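Local coordinates for protein KLLA0F20702p (Kluyveromyces lactis, PDB 5Y5A) that is a telomerase-associated Est1 protein that probably helps recruit telomerase to chromosome ends through its complex with Cdc13, at residues P232-I243 against Q257-S268. Residues are numbered along the deposited sequence; the frame is centred on the assembly and turned at random.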
# COMPACT_ATOMS: atom_id res chain seq x y z
N PRO A 232 8.77 -2.88 -4.11
CA PRO A 232 7.66 -2.16 -3.48
C PRO A 232 7.40 -0.78 -4.08
O PRO A 232 6.33 -0.22 -3.84
CB PRO A 232 8.10 -2.05 -2.02
CG PRO A 232 9.60 -2.16 -2.06
CD PRO A 232 9.89 -3.12 -3.17
N SER A 233 8.33 -0.25 -4.87
CA SER A 233 8.12 1.06 -5.49
C SER A 233 7.00 1.07 -6.53
O SER A 233 6.45 2.13 -6.86
CB SER A 233 9.41 1.54 -6.16
OG SER A 233 9.64 0.83 -7.36
N VAL A 234 6.65 -0.10 -7.07
CA VAL A 234 5.71 -0.17 -8.18
C VAL A 234 4.28 -0.08 -7.68
O VAL A 234 3.76 -1.00 -7.04
CB VAL A 234 5.93 -1.45 -9.01
CG1 VAL A 234 4.77 -1.68 -9.98
CG2 VAL A 234 7.24 -1.36 -9.77
N GLY A 235 3.64 1.05 -7.98
CA GLY A 235 2.29 1.32 -7.54
C GLY A 235 1.26 0.34 -8.07
O GLY A 235 0.29 0.02 -7.38
N GLU A 236 1.48 -0.15 -9.30
CA GLU A 236 0.48 -0.96 -9.98
C GLU A 236 0.10 -2.21 -9.19
O GLU A 236 -1.03 -2.67 -9.25
CB GLU A 236 0.98 -1.36 -11.37
CG GLU A 236 -0.12 -1.87 -12.30
CD GLU A 236 -1.10 -0.78 -12.71
OE1 GLU A 236 -0.74 0.42 -12.68
OE2 GLU A 236 -2.25 -1.13 -13.08
N THR A 237 1.05 -2.74 -8.43
CA THR A 237 0.78 -3.92 -7.61
C THR A 237 -0.27 -3.63 -6.54
O THR A 237 -1.14 -4.45 -6.29
CB THR A 237 2.05 -4.41 -6.92
OG1 THR A 237 3.14 -4.42 -7.85
CG2 THR A 237 1.82 -5.81 -6.38
N PHE A 238 -0.15 -2.48 -5.91
CA PHE A 238 -1.13 -2.05 -4.91
C PHE A 238 -2.48 -1.79 -5.56
O PHE A 238 -3.52 -2.12 -5.00
CB PHE A 238 -0.64 -0.79 -4.18
CG PHE A 238 0.61 -1.00 -3.37
CD1 PHE A 238 1.86 -0.90 -3.97
CD2 PHE A 238 0.54 -1.30 -2.02
CE1 PHE A 238 3.02 -1.09 -3.23
CE2 PHE A 238 1.70 -1.49 -1.27
CZ PHE A 238 2.94 -1.39 -1.88
N LEU A 239 -2.45 -1.22 -6.76
CA LEU A 239 -3.69 -0.94 -7.49
C LEU A 239 -4.48 -2.23 -7.72
O LEU A 239 -5.69 -2.28 -7.47
CB LEU A 239 -3.40 -0.27 -8.83
CG LEU A 239 -4.70 0.11 -9.56
CD1 LEU A 239 -5.24 1.44 -9.06
CD2 LEU A 239 -4.53 0.12 -11.07
N GLN A 240 -3.79 -3.26 -8.18
CA GLN A 240 -4.46 -4.51 -8.52
C GLN A 240 -4.98 -5.20 -7.26
O GLN A 240 -6.04 -5.82 -7.27
CB GLN A 240 -3.53 -5.42 -9.30
CG GLN A 240 -3.18 -4.88 -10.68
CD GLN A 240 -4.40 -4.70 -11.58
OE1 GLN A 240 -5.34 -5.49 -11.54
NE2 GLN A 240 -4.37 -3.66 -12.41
N ARG A 241 -4.24 -5.06 -6.16
CA ARG A 241 -4.69 -5.57 -4.88
C ARG A 241 -5.99 -4.89 -4.46
O ARG A 241 -6.93 -5.54 -3.98
CB ARG A 241 -3.63 -5.35 -3.80
CG ARG A 241 -2.91 -6.60 -3.40
CD ARG A 241 -2.46 -6.51 -1.97
NE ARG A 241 -1.51 -5.42 -1.82
CZ ARG A 241 -0.22 -5.53 -2.10
NH1 ARG A 241 0.59 -4.49 -1.94
NH2 ARG A 241 0.27 -6.69 -2.54
N GLY A 242 -6.04 -3.58 -4.63
CA GLY A 242 -7.22 -2.81 -4.31
C GLY A 242 -8.40 -3.23 -5.15
O GLY A 242 -9.54 -3.21 -4.69
N ILE A 243 -8.13 -3.60 -6.39
CA ILE A 243 -9.20 -4.04 -7.27
C ILE A 243 -9.79 -5.34 -6.74
O ILE A 243 -11.01 -5.50 -6.73
CB ILE A 243 -8.73 -4.21 -8.73
CG1 ILE A 243 -8.36 -2.84 -9.31
CG2 ILE A 243 -9.82 -4.81 -9.59
CD1 ILE A 243 -7.78 -2.88 -10.70
N GLN A 257 -5.21 0.71 -0.54
CA GLN A 257 -4.37 0.20 -1.62
C GLN A 257 -4.29 1.19 -2.77
O GLN A 257 -3.24 1.36 -3.39
CB GLN A 257 -4.90 -1.15 -2.10
CG GLN A 257 -4.78 -2.26 -1.06
CD GLN A 257 -3.34 -2.74 -0.88
OE1 GLN A 257 -2.54 -2.75 -1.82
NE2 GLN A 257 -3.01 -3.13 0.34
N PHE A 258 -5.41 1.86 -3.06
CA PHE A 258 -5.40 2.90 -4.10
C PHE A 258 -4.48 4.05 -3.72
O PHE A 258 -3.80 4.62 -4.57
CB PHE A 258 -6.82 3.43 -4.36
CG PHE A 258 -7.75 2.41 -4.97
CD1 PHE A 258 -7.25 1.31 -5.66
CD2 PHE A 258 -9.13 2.54 -4.86
CE1 PHE A 258 -8.11 0.36 -6.23
CE2 PHE A 258 -9.99 1.60 -5.42
CZ PHE A 258 -9.48 0.51 -6.11
N VAL A 259 -4.46 4.40 -2.43
CA VAL A 259 -3.60 5.49 -1.96
C VAL A 259 -2.14 5.07 -2.05
O VAL A 259 -1.30 5.83 -2.51
CB VAL A 259 -3.94 5.88 -0.51
CG1 VAL A 259 -2.84 6.76 0.08
CG2 VAL A 259 -5.28 6.62 -0.48
N ARG A 260 -1.84 3.83 -1.64
CA ARG A 260 -0.48 3.31 -1.76
C ARG A 260 -0.00 3.30 -3.22
O ARG A 260 1.19 3.45 -3.50
CB ARG A 260 -0.38 1.90 -1.18
CG ARG A 260 -0.61 1.79 0.34
CD ARG A 260 0.47 2.53 1.14
NE ARG A 260 1.82 2.16 0.74
CZ ARG A 260 2.53 1.17 1.29
NH1 ARG A 260 2.00 0.43 2.26
NH2 ARG A 260 3.76 0.91 0.86
N SER A 261 -0.94 3.13 -4.15
CA SER A 261 -0.59 2.96 -5.55
C SER A 261 -0.32 4.32 -6.18
O SER A 261 0.35 4.41 -7.20
CB SER A 261 -1.71 2.25 -6.31
OG SER A 261 -2.71 3.17 -6.71
N SER A 262 -0.86 5.37 -5.56
CA SER A 262 -0.72 6.72 -6.07
C SER A 262 0.51 7.40 -5.51
O SER A 262 0.96 8.39 -6.07
CB SER A 262 -1.94 7.56 -5.72
OG SER A 262 -3.13 6.94 -6.14
N LEU A 263 1.02 6.90 -4.40
CA LEU A 263 2.07 7.58 -3.64
C LEU A 263 3.37 6.77 -3.51
O LEU A 263 4.28 7.18 -2.78
CB LEU A 263 1.56 7.93 -2.25
CG LEU A 263 0.32 8.83 -2.16
CD1 LEU A 263 -0.07 8.98 -0.71
CD2 LEU A 263 0.63 10.17 -2.77
N SER A 264 3.46 5.63 -4.18
CA SER A 264 4.70 4.87 -4.16
C SER A 264 5.70 5.58 -5.06
O SER A 264 5.32 6.43 -5.86
CB SER A 264 4.47 3.42 -4.60
OG SER A 264 4.14 3.33 -5.98
N ARG A 265 6.98 5.23 -4.93
CA ARG A 265 8.02 5.95 -5.66
C ARG A 265 7.82 5.87 -7.18
O ARG A 265 8.16 6.82 -7.91
CB ARG A 265 9.41 5.41 -5.28
CG ARG A 265 10.57 6.26 -5.87
CD ARG A 265 11.88 6.06 -5.11
NE ARG A 265 12.28 4.66 -5.08
CZ ARG A 265 13.06 4.09 -5.98
NH1 ARG A 265 13.55 4.82 -6.98
NH2 ARG A 265 13.36 2.80 -5.88
N LEU A 266 7.24 4.77 -7.66
CA LEU A 266 6.81 4.66 -9.06
C LEU A 266 5.31 4.38 -9.14
O LEU A 266 4.88 3.23 -9.31
CB LEU A 266 7.58 3.56 -9.79
CG LEU A 266 9.01 3.91 -10.22
CD1 LEU A 266 9.69 2.69 -10.77
CD2 LEU A 266 8.97 5.02 -11.25
N PRO A 267 4.49 5.44 -9.05
CA PRO A 267 3.05 5.28 -8.82
C PRO A 267 2.26 4.81 -10.05
O PRO A 267 2.73 4.95 -11.19
CB PRO A 267 2.61 6.68 -8.39
CG PRO A 267 3.57 7.60 -9.11
CD PRO A 267 4.87 6.85 -9.25
N SER A 268 1.08 4.26 -9.83
CA SER A 268 0.20 3.93 -10.94
C SER A 268 -0.59 5.15 -11.37
O SER A 268 -1.12 5.87 -10.53
CB SER A 268 -0.76 2.80 -10.58
OG SER A 268 -1.78 2.69 -11.57
O HOH W 1 5.16 1.48 -1.59
O HOH W 2 3.23 1.66 -11.17
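Over one face of the Phe238 ring Arg241 NH1 rides 3.1 Å above the plane, displaced toward the rim; Gly235 O lies in plane at the edge. Arg260 meets the ring obliquely from the other side: its CB touches Phe238 CD2 at 3.4 Å, then the chain folds back at chi2 and chi3, setting the guanidinium face against CE2, the planes 39° apart. A flat phenylalanine fits between these chains. Arg260 NH1 bonds Met487 O, and Arg241 NH2 salt-bridges Asp225. Phe238 CE2 and Gln257 CD lie at the Arg241 guanidinium edge. The Gln257 and Phe238 side chains cross at about a right angle, their planes nearly parallel; Gln257's amide, perpendicular to the Arg241 guanidinium, suits its place by offering OE1 to Arg241 NE (2.9 Å). The Phe258 ring has Leu239 O at its edge. Gly235 and Gly242, lacking side chains, let the axes of 235-243 and 257-263 approach to 7.3 Å at 164°. Just before helix 235-247, Ser233 O accepts from Leu266 N, and Gly235 N returns a nearly straight bond to Leu266 O (2.8 Å), a single Val234-Leu266 beta bridge. Small serine hydroxyls fit these close backbones: Ser264 OG donates to Ser233 O from the face opposite Leu266 N, Ser268 OG to Glu236 OE1 (2.7 Å). The bound peptide touches Ser233, Arg265 and Leu266. In the Est1 DNA/RNA binding domain, a TPR-clan family, this antiparallel hairpin has helix 218-230 beside Arg241 and helix 271-279 against Phe258.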